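Local coordinates for beta-lactamase (Sphaerobacter thermophilus, PDB 4EWF), which probably hydrolyses the amide bond of beta-lactams to give substituted beta-amino acids, as a class A beta-lactamase, at residues I9-A15 and G37-R41; T27-V33 and L237-T243; E209-S215 and V227-P233. All coordinates share one frame; numbering follows the deposited sequence.

Contact 1. Residues I9-A15 and G37-R41; sequences IDWSGVA and GETFR
The run Ile9-Ala15, a loop that turns into a helix at Ser12, passes Gly37-Arg41 too far off for strand-like backbone pairing, with Trp11 CA 7.4 Å from Phe40 CA, and side chains and two waters fill the gap. The indole of Trp11 takes Phe40 CB on one face, over the six-membered ring and 3.5 Å from its centroid, a CH-pi contact; the two rings meet obliquely, their planes 39° apart. On the opposite face of the indole rests Ile9 CG2 from the same segment. Glu38 reaches the indole edge with an extended chain, its CG anti to the backbone N (chi1 -177°). Trp11 NE1 donates to Glu38 OE1 at 2.9 Å, nearly straight at 162°; the oxygen lies close to the indole plane, whereas the N-H arrives from above the carboxylate plane. The carboxylate is gripped further by two waters, one linking OE2 to Ile9 N and the other OE1 to Ile9 O, while Ile9 CD1 packs against OE2. Deeper in, Val14 CG1 stands over the centre of the Phe40 ring, 3.7 Å from the centroid, in a second CH-pi contact. Asp10 OD1 accepts from Ser12 N at 2.9 Å and so caps the start of the helix. Val14 also touches Ala262 and Ala263 of helix 249-266. The N-terminal helix thus packs against the outermost strand 39-42, a helix-on-sheet layer of the class A beta-lactamase alpha/beta domain.

Contact 2. Residues T27-V33 and L237-T243; sequences TVGATIV and LVVAVFT
Val33 and Val238 stand directly across from each other, CB to CB 3.9 Å, as a hydrogen-bonded pair of two antiparallel strands whose axes approach to 4.6 Å. Their side chains share a face with Thr31, Ala240 and Phe242. On the other face Ile32 meets Leu237 at an oblique crossing: Leu237 CG is anti to its own backbone N (chi1 -175°), which brings CD1 toward strand 27-33, to 3.7 Å from Ile32 CG2 and close to Val33 O. Farther along this face the methyl of Ala30 touches Val241 CG2 at 4.0 Å, and Val28 and Thr243 run side by side in the same direction, their CG2 methyls 4.2 Å apart. Phe242 turns its ring away from Gly29, leaving CB as its nearest side-chain approach to that residue's carbonyl. Three reciprocal backbone pairs lock the register: Gly29 with Phe242, Thr31 with Ala240, and Val33 with Val238. Gly29 N donates to Phe242 O at 2.8 Å with an angle of 173°. Between these pairs come CA-H...O contacts, such as Ile32 CA to Val238 O at 3.2 Å. Two hydroxyls find partners outside the pair, Thr31 OG1 with Asp165 and Thr243 OG1 with the carbonyl of Val224. Helix 249-266 packs on the face of Val28, Ile32, Val239 and Val241, through Ile256, Ile259 and Thr260; helix 164-175 meets Thr31, Val33 and Val238 on the reverse. This largely apolar strand pair, sandwiched between helices, lies in the interior of the five-stranded antiparallel sheet in the alpha-beta-alpha fold of class A beta-lactamases, where the first strand lies beside the last.

Contact 3. Residues E209-S215 and V227-P233; sequences EGIRWGS and VGFITTP
Gly214 and Phe229 face each other as a hydrogen-bonded antiparallel pair, and the Phe229 ring folds back over the opposing strand. With CG between the backbone N and carbonyl carbon (chi1 67°), the ring lies against the side-chain-free Gly214: Gly214 N is 3.7 Å above its plane, offset toward the rim, and Phe229 CE2 comes to 3.8 Å from Gly214 CA. Gly214 N donates to Phe229 O at 3.2 Å, and the return bond from Phe229 N to Gly214 O measures 3.0 Å. The next pair, Arg212 with Thr231, is tighter, with Thr231 N to Arg212 O at 2.8 Å and 173°. Between them, on the other face, Trp213 meets Ile230 through its CB, 3.9 Å from Ile230 CG1, while the indole swings away from the partner strand. Ser215 and Gly228 form a close non-hydrogen-bonded pair, 3.9 Å between CA atoms. Near the strand ends Ile211 lies alongside Thr232, and Pro233 CD packs on Gly210 O at 3.6 Å. In the next shell Asp226 bonds Ser215 OG, Thr236 bonds Thr231 OG1, and Ala234 N bonds Thr232 OG1. After Ser215 comes Lys216, in a KTG-type sequence consistent with the active-site edge of class A beta-lactamases. Strands 212-220 and 223-232 form a beta hairpin at one side of the main sheet. Helices 182-192 and 164-175 pack on Phe229 through Leu189, Leu192 and Val171, the loop residues Ile201 and Val205 meet Ile230, and strand 235-244 continues the sheet beyond 223-232.

In the fold
All three contacts belong to one five-stranded antiparallel sheet, ordered 39-42, 27-33, 235-244, 223-232, 212-220. Contact 1 packs helix 12-22 and its lead-in against one outermost strand, contact 2 pairs 27-33 with the middle strand 235-244, and contact 3 pairs the strands at the opposite side. The centres of contacts 1 and 2 lie about 11 Å apart, those of contacts 2 and 3 about 15 Å, and those of contacts 1 and 3 about 18 Å. Backbone bonds join them: Phe40 N to Ile32 O and Leu237 N to Ile230 O. Along the chain the segments of contacts 1 and 2 alternate, while contact 3 is nested within contact 2, so the sheet unites the two chain ends around the intervening part, which holds most of the helices.

Contact 1. Residues I9-A15 and G37-R41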
loop_
_atom_site.group_PDB
_atom_site.type_symbol
_atom_site.label_atom_id
_atom_site.label_comp_id
_atom_site.label_asym_id
_atom_site.label_seq_id
_atom_site.Cartn_x
_atom_site.Cartn_y
_atom_site.Cartn_z
ATOM N N ILE A 9 -22.761 -3.959 12.821
ATOM C CA ILE A 9 -21.593 -3.104 13.051
ATOM C C ILE A 9 -21.934 -1.633 13.287
ATOM O O ILE A 9 -22.662 -1.026 12.514
ATOM C CB ILE A 9 -20.577 -3.201 11.882
ATOM C CG1 ILE A 9 -20.091 -4.643 11.721
ATOM C CG2 ILE A 9 -19.400 -2.273 12.125
ATOM C CD1 ILE A 9 -19.294 -4.873 10.456
ATOM N N ASP A 10 -21.391 -1.073 14.364
ATOM C CA ASP A 10 -21.501 0.353 14.653
ATOM C C ASP A 10 -20.245 1.049 14.114
ATOM O O ASP A 10 -19.162 0.882 14.675
ATOM C CB ASP A 10 -21.612 0.541 16.182
ATOM C CG ASP A 10 -21.813 2.001 16.609
ATOM O OD1 ASP A 10 -21.605 2.912 15.792
ATOM O OD2 ASP A 10 -22.158 2.243 17.792
ATOM N N TRP A 11 -20.386 1.832 13.036
ATOM C CA TRP A 11 -19.258 2.543 12.437
ATOM C C TRP A 11 -19.038 3.953 12.993
ATOM O O TRP A 11 -18.153 4.660 12.524
ATOM C CB TRP A 11 -19.409 2.660 10.911
ATOM C CG TRP A 11 -19.373 1.361 10.169
ATOM C CD1 TRP A 11 -20.435 0.697 9.611
ATOM C CD2 TRP A 11 -18.215 0.563 9.900
ATOM N NE1 TRP A 11 -20.001 -0.459 9.009
ATOM C CE2 TRP A 11 -18.638 -0.561 9.164
ATOM C CE3 TRP A 11 -16.850 0.699 10.201
ATOM C CZ2 TRP A 11 -17.754 -1.553 8.727
ATOM C CZ3 TRP A 11 -15.967 -0.290 9.768
ATOM C CH2 TRP A 11 -16.429 -1.401 9.036
ATOM N N SER A 12 -19.839 4.367 13.968
ATOM C CA SER A 12 -19.750 5.738 14.477
ATOM C C SER A 12 -18.354 6.118 14.981
ATOM O O SER A 12 -17.946 7.270 14.856
ATOM C CB SER A 12 -20.801 5.995 15.571
ATOM O OG SER A 12 -20.514 5.246 16.735
ATOM N N GLY A 13 -17.619 5.161 15.548
ATOM C CA GLY A 13 -16.273 5.434 16.028
ATOM C C GLY A 13 -15.308 5.670 14.878
ATOM O O GLY A 13 -14.455 6.551 14.932
ATOM N N VAL A 14 -15.449 4.883 13.817
ATOM C CA VAL A 14 -14.655 5.095 12.620
ATOM C C VAL A 14 -14.976 6.470 11.996
ATOM O O VAL A 14 -14.074 7.230 11.635
ATOM C CB VAL A 14 -14.900 3.970 11.591
ATOM C CG1 VAL A 14 -14.093 4.229 10.309
ATOM C CG2 VAL A 14 -14.562 2.619 12.204
ATOM N N ALA A 15 -16.264 6.794 11.898
ATOM C CA ALA A 15 -16.668 8.103 11.385
ATOM C C ALA A 15 -16.109 9.247 12.250
ATOM O O ALA A 15 -15.641 10.249 11.717
ATOM C CB ALA A 15 -18.180 8.196 11.260
ATOM N N GLY A 37 -17.537 -8.815 4.877
ATOM C CA GLY A 37 -17.685 -8.200 3.566
ATOM C C GLY A 37 -18.343 -6.830 3.663
ATOM O O GLY A 37 -18.326 -6.047 2.699
ATOM N N GLU A 38 -18.930 -6.533 4.827
ATOM C CA GLU A 38 -19.520 -5.215 5.045
ATOM C C GLU A 38 -18.459 -4.112 4.952
ATOM O O GLU A 38 -17.369 -4.229 5.509
ATOM C CB GLU A 38 -20.272 -5.114 6.377
ATOM C CG GLU A 38 -20.922 -3.737 6.503
ATOM C CD GLU A 38 -21.760 -3.557 7.750
ATOM O OE1 GLU A 38 -21.938 -2.389 8.153
ATOM O OE2 GLU A 38 -22.249 -4.566 8.309
ATOM N N THR A 39 -18.788 -3.032 4.259
ATOM C CA THR A 39 -17.762 -2.068 3.878
ATOM C C THR A 39 -18.062 -0.643 4.332
ATOM O O THR A 39 -19.133 -0.091 4.055
ATOM C CB THR A 39 -17.524 -2.118 2.349
ATOM O OG1 THR A 39 -17.081 -3.438 2.001
ATOM C CG2 THR A 39 -16.463 -1.098 1.925
ATOM N N PHE A 40 -17.122 -0.057 5.058
ATOM C CA PHE A 40 -17.204 1.360 5.386
ATOM C C PHE A 40 -16.487 2.158 4.286
ATOM O O PHE A 40 -15.361 1.822 3.894
ATOM C CB PHE A 40 -16.525 1.627 6.723
ATOM C CG PHE A 40 -16.388 3.089 7.055
ATOM C CD1 PHE A 40 -17.367 3.739 7.799
ATOM C CD2 PHE A 40 -15.276 3.807 6.634
ATOM C CE1 PHE A 40 -17.241 5.093 8.104
ATOM C CE2 PHE A 40 -15.131 5.151 6.939
ATOM C CZ PHE A 40 -16.111 5.797 7.669
ATOM N N ARG A 41 -17.138 3.214 3.807
ATOM C CA ARG A 41 -16.581 4.077 2.773
ATOM C C ARG A 41 -16.749 5.541 3.172
ATOM O O ARG A 41 -17.840 5.979 3.561
ATOM C CB ARG A 41 -17.282 3.846 1.419
ATOM C CG ARG A 41 -17.037 2.485 0.791
ATOM C CD ARG A 41 -17.537 2.414 -0.671
ATOM N NE ARG A 41 -17.835 1.031 -1.047
ATOM C CZ ARG A 41 -16.964 0.207 -1.621
ATOM N NH1 ARG A 41 -15.742 0.625 -1.908
ATOM N NH2 ARG A 41 -17.316 -1.034 -1.919
HETATM O O HOH W 1 -23.549 -5.140 10.467
HETATM O O HOH W 2 -23.529 -1.428 10.014
#

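Contact 2. Residues T27-V33 and L237-T243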
loop_
_atom_site.group_PDB
_atom_site.type_symbol
_atom_site.label_atom_id
_atom_site.label_comp_id
_atom_site.label_asym_id
_atom_site.label_seq_id
_atom_site.Cartn_x
_atom_site.Cartn_y
_atom_site.Cartn_z
ATOM N N THR A 27 -8.117 16.241 4.091
ATOM C CA THR A 27 -9.092 15.288 3.562
ATOM C C THR A 27 -8.663 13.858 3.812
ATOM O O THR A 27 -7.490 13.522 3.649
ATOM C CB THR A 27 -9.279 15.494 2.027
ATOM O OG1 THR A 27 -9.785 16.810 1.797
ATOM C CG2 THR A 27 -10.271 14.469 1.438
ATOM N N VAL A 28 -9.626 13.009 4.171
ATOM C CA VAL A 28 -9.381 11.574 4.327
ATOM C C VAL A 28 -10.220 10.787 3.309
ATOM O O VAL A 28 -11.365 11.144 3.025
ATOM C CB VAL A 28 -9.741 11.106 5.771
ATOM C CG1 VAL A 28 -9.714 9.567 5.896
ATOM C CG2 VAL A 28 -8.790 11.751 6.790
ATOM N N GLY A 29 -9.636 9.741 2.738
ATOM C CA GLY A 29 -10.389 8.779 1.946
ATOM C C GLY A 29 -10.139 7.435 2.602
ATOM O O GLY A 29 -8.993 7.104 2.924
ATOM N N ALA A 30 -11.200 6.666 2.826
ATOM C CA ALA A 30 -11.073 5.386 3.519
ATOM C C ALA A 30 -12.092 4.397 3.001
ATOM O O ALA A 30 -13.282 4.708 2.883
ATOM C CB ALA A 30 -11.257 5.570 5.021
ATOM N N THR A 31 -11.615 3.197 2.703
ATOM C CA THR A 31 -12.472 2.076 2.383
ATOM C C THR A 31 -11.987 0.918 3.241
ATOM O O THR A 31 -10.835 0.518 3.160
ATOM C CB THR A 31 -12.397 1.722 0.874
ATOM O OG1 THR A 31 -12.913 2.817 0.110
ATOM C CG2 THR A 31 -13.221 0.479 0.564
ATOM N N ILE A 32 -12.867 0.395 4.082
ATOM C CA ILE A 32 -12.480 -0.594 5.063
ATOM C C ILE A 32 -13.454 -1.735 4.959
ATOM O O ILE A 32 -14.662 -1.534 5.061
ATOM C CB ILE A 32 -12.505 0.006 6.484
ATOM C CG1 ILE A 32 -11.443 1.108 6.607
ATOM C CG2 ILE A 32 -12.327 -1.104 7.547
ATOM C CD1 ILE A 32 -11.630 2.033 7.803
ATOM N N VAL A 33 -12.946 -2.933 4.722
ATOM C CA VAL A 33 -13.836 -4.061 4.528
ATOM C C VAL A 33 -13.778 -5.013 5.706
ATOM O O VAL A 33 -12.725 -5.562 6.009
ATOM C CB VAL A 33 -13.497 -4.834 3.239
ATOM C CG1 VAL A 33 -14.557 -5.900 2.981
ATOM C CG2 VAL A 33 -13.388 -3.864 2.053
ATOM N N LEU A 237 -9.371 -7.884 8.283
ATOM C CA LEU A 237 -9.827 -6.543 7.991
ATOM C C LEU A 237 -9.031 -5.961 6.813
ATOM O O LEU A 237 -7.799 -5.958 6.835
ATOM C CB LEU A 237 -9.608 -5.659 9.223
ATOM C CG LEU A 237 -10.156 -4.241 9.103
ATOM C CD1 LEU A 237 -11.671 -4.298 9.245
ATOM C CD2 LEU A 237 -9.554 -3.345 10.167
ATOM N N VAL A 238 -9.716 -5.461 5.789
ATOM C CA VAL A 238 -9.001 -4.761 4.712
ATOM C C VAL A 238 -9.075 -3.257 4.942
ATOM O O VAL A 238 -10.147 -2.721 5.183
ATOM C CB VAL A 238 -9.573 -5.102 3.320
ATOM C CG1 VAL A 238 -8.909 -4.262 2.245
ATOM C CG2 VAL A 238 -9.408 -6.598 3.029
ATOM N N VAL A 239 -7.931 -2.582 4.856
ATOM C CA VAL A 239 -7.858 -1.159 5.158
ATOM C C VAL A 239 -7.111 -0.363 4.081
ATOM O O VAL A 239 -5.932 -0.581 3.841
ATOM C CB VAL A 239 -7.163 -0.925 6.518
ATOM C CG1 VAL A 239 -7.005 0.586 6.794
ATOM C CG2 VAL A 239 -7.942 -1.632 7.625
ATOM N N ALA A 240 -7.808 0.560 3.437
ATOM C CA ALA A 240 -7.161 1.463 2.488
ATOM C C ALA A 240 -7.485 2.906 2.888
ATOM O O ALA A 240 -8.614 3.370 2.733
ATOM C CB ALA A 240 -7.629 1.159 1.054
ATOM N N VAL A 241 -6.508 3.597 3.458
ATOM C CA VAL A 241 -6.727 4.967 3.904
ATOM C C VAL A 241 -5.736 5.898 3.236
ATOM O O VAL A 241 -4.535 5.648 3.254
ATOM C CB VAL A 241 -6.586 5.080 5.432
ATOM C CG1 VAL A 241 -6.750 6.528 5.893
ATOM C CG2 VAL A 241 -7.621 4.180 6.099
ATOM N N PHE A 242 -6.262 6.950 2.614
ATOM C CA PHE A 242 -5.456 7.996 2.004
ATOM C C PHE A 242 -5.714 9.295 2.733
ATOM O O PHE A 242 -6.859 9.597 3.070
ATOM C CB PHE A 242 -5.800 8.122 0.509
ATOM C CG PHE A 242 -5.351 6.927 -0.293
ATOM C CD1 PHE A 242 -4.220 6.998 -1.092
ATOM C CD2 PHE A 242 -6.020 5.715 -0.187
ATOM C CE1 PHE A 242 -3.783 5.888 -1.820
ATOM C CE2 PHE A 242 -5.589 4.590 -0.910
ATOM C CZ PHE A 242 -4.458 4.683 -1.725
ATOM N N THR A 243 -4.659 10.066 3.001
ATOM C CA THR A 243 -4.884 11.367 3.623
ATOM C C THR A 243 -4.087 12.445 2.906
ATOM O O THR A 243 -2.986 12.210 2.411
ATOM C CB THR A 243 -4.562 11.422 5.147
ATOM O OG1 THR A 243 -3.153 11.622 5.349
ATOM C CG2 THR A 243 -5.032 10.164 5.886
#

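Contact 3. Residues E209-S215 and V227-P233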
loop_
_atom_site.group_PDB
_atom_site.type_symbol
_atom_site.label_atom_id
_atom_site.label_comp_id
_atom_site.label_asym_id
_atom_site.label_seq_id
_atom_site.Cartn_x
_atom_site.Cartn_y
_atom_site.Cartn_z
ATOM N N GLU A 209 -0.755 -14.795 19.046
ATOM C CA GLU A 209 -0.616 -15.917 18.129
ATOM C C GLU A 209 -1.695 -15.863 17.056
ATOM O O GLU A 209 -2.841 -15.513 17.341
ATOM C CB GLU A 209 -0.730 -17.235 18.897
ATOM C CG GLU A 209 0.205 -17.340 20.084
ATOM C CD GLU A 209 1.646 -17.583 19.676
ATOM O OE1 GLU A 209 2.216 -18.609 20.111
ATOM O OE2 GLU A 209 2.213 -16.751 18.931
ATOM N N GLY A 210 -1.330 -16.218 15.827
ATOM C CA GLY A 210 -2.282 -16.250 14.729
ATOM C C GLY A 210 -2.717 -14.868 14.259
ATOM O O GLY A 210 -3.667 -14.738 13.480
ATOM N N ILE A 211 -2.033 -13.837 14.752
ATOM C CA ILE A 211 -2.258 -12.461 14.302
ATOM C C ILE A 211 -1.153 -12.009 13.345
ATOM O O ILE A 211 0.040 -12.176 13.635
ATOM C CB ILE A 211 -2.343 -11.489 15.494
ATOM C CG1 ILE A 211 -3.610 -11.774 16.298
ATOM C CG2 ILE A 211 -2.318 -10.034 15.019
ATOM C CD1 ILE A 211 -3.481 -11.453 17.761
ATOM N N ARG A 212 -1.558 -11.461 12.197
ATOM C CA ARG A 212 -0.612 -10.927 11.211
ATOM C C ARG A 212 -1.140 -9.621 10.615
ATOM O O ARG A 212 -2.354 -9.366 10.614
ATOM C CB ARG A 212 -0.354 -11.936 10.076
ATOM C CG ARG A 212 -0.919 -13.331 10.319
ATOM C CD ARG A 212 -0.547 -14.298 9.207
ATOM N NE ARG A 212 0.892 -14.537 9.164
ATOM C CZ ARG A 212 1.536 -15.417 9.930
ATOM N NH1 ARG A 212 2.852 -15.559 9.815
ATOM N NH2 ARG A 212 0.870 -16.153 10.816
ATOM N N TRP A 213 -0.231 -8.800 10.105
ATOM C CA TRP A 213 -0.629 -7.612 9.351
ATOM C C TRP A 213 0.445 -7.290 8.318
ATOM O O TRP A 213 1.607 -7.682 8.458
ATOM C CB TRP A 213 -0.882 -6.413 10.276
ATOM C CG TRP A 213 0.372 -5.795 10.828
ATOM C CD1 TRP A 213 1.083 -6.201 11.929
ATOM C CD2 TRP A 213 1.054 -4.647 10.305
ATOM N NE1 TRP A 213 2.174 -5.373 12.116
ATOM C CE2 TRP A 213 2.182 -4.419 11.128
ATOM C CE3 TRP A 213 0.829 -3.802 9.209
ATOM C CZ2 TRP A 213 3.081 -3.373 10.887
ATOM C CZ3 TRP A 213 1.719 -2.763 8.969
ATOM C CH2 TRP A 213 2.833 -2.555 9.806
ATOM N N GLY A 214 0.041 -6.604 7.264
ATOM C CA GLY A 214 0.984 -6.155 6.255
ATOM C C GLY A 214 0.392 -4.932 5.608
ATOM O O GLY A 214 -0.829 -4.747 5.622
ATOM N N SER A 215 1.235 -4.094 5.026
ATOM C CA SER A 215 0.718 -2.919 4.352
ATOM C C SER A 215 1.787 -2.311 3.454
ATOM O O SER A 215 2.971 -2.647 3.562
ATOM C CB SER A 215 0.250 -1.880 5.374
ATOM O OG SER A 215 1.328 -1.053 5.801
ATOM N N VAL A 227 -2.054 1.201 2.934
ATOM C CA VAL A 227 -2.996 0.263 2.336
ATOM C C VAL A 227 -2.593 -1.135 2.743
ATOM O O VAL A 227 -1.461 -1.542 2.498
ATOM C CB VAL A 227 -2.961 0.340 0.788
ATOM C CG1 VAL A 227 -3.764 -0.831 0.178
ATOM C CG2 VAL A 227 -3.475 1.694 0.298
ATOM N N GLY A 228 -3.487 -1.880 3.383
ATOM C CA GLY A 228 -3.096 -3.216 3.801
ATOM C C GLY A 228 -4.178 -4.055 4.444
ATOM O O GLY A 228 -5.368 -3.843 4.205
ATOM N N PHE A 229 -3.758 -5.017 5.264
ATOM C CA PHE A 229 -4.697 -5.933 5.868
ATOM C C PHE A 229 -4.268 -6.273 7.284
ATOM O O PHE A 229 -3.092 -6.193 7.636
ATOM C CB PHE A 229 -4.764 -7.225 5.052
ATOM C CG PHE A 229 -3.497 -8.016 5.098
ATOM C CD1 PHE A 229 -3.336 -9.041 6.023
ATOM C CD2 PHE A 229 -2.444 -7.717 4.240
ATOM C CE1 PHE A 229 -2.157 -9.773 6.077
ATOM C CE2 PHE A 229 -1.258 -8.451 4.287
ATOM C CZ PHE A 229 -1.111 -9.465 5.212
ATOM N N ILE A 230 -5.241 -6.662 8.090
ATOM C CA ILE A 230 -4.963 -7.216 9.406
ATOM C C ILE A 230 -5.737 -8.520 9.562
ATOM O O ILE A 230 -6.955 -8.559 9.364
ATOM C CB ILE A 230 -5.336 -6.240 10.528
ATOM C CG1 ILE A 230 -4.501 -4.964 10.414
ATOM C CG2 ILE A 230 -5.120 -6.883 11.887
ATOM C CD1 ILE A 230 -5.052 -3.830 11.215
ATOM N N THR A 231 -5.027 -9.586 9.916
ATOM C CA THR A 231 -5.638 -10.900 10.046
ATOM C C THR A 231 -5.523 -11.400 11.482
ATOM O O THR A 231 -4.437 -11.390 12.061
ATOM C CB THR A 231 -4.967 -11.925 9.102
ATOM O OG1 THR A 231 -5.284 -11.606 7.747
ATOM C CG2 THR A 231 -5.456 -13.336 9.396
ATOM N N THR A 232 -6.652 -11.799 12.062
ATOM C CA THR A 232 -6.654 -12.515 13.339
ATOM C C THR A 232 -7.396 -13.837 13.138
ATOM O O THR A 232 -7.993 -14.060 12.081
ATOM C CB THR A 232 -7.350 -11.711 14.458
ATOM O OG1 THR A 232 -8.770 -11.911 14.385
ATOM C CG2 THR A 232 -7.044 -10.234 14.340
ATOM N N PRO A 233 -7.365 -14.727 14.147
ATOM C CA PRO A 233 -8.107 -15.989 14.005
ATOM C C PRO A 233 -9.603 -15.772 13.736
ATOM O O PRO A 233 -10.271 -16.647 13.183
ATOM C CB PRO A 233 -7.889 -16.685 15.356
ATOM C CG PRO A 233 -7.397 -15.613 16.288
ATOM C CD PRO A 233 -6.656 -14.637 15.435
#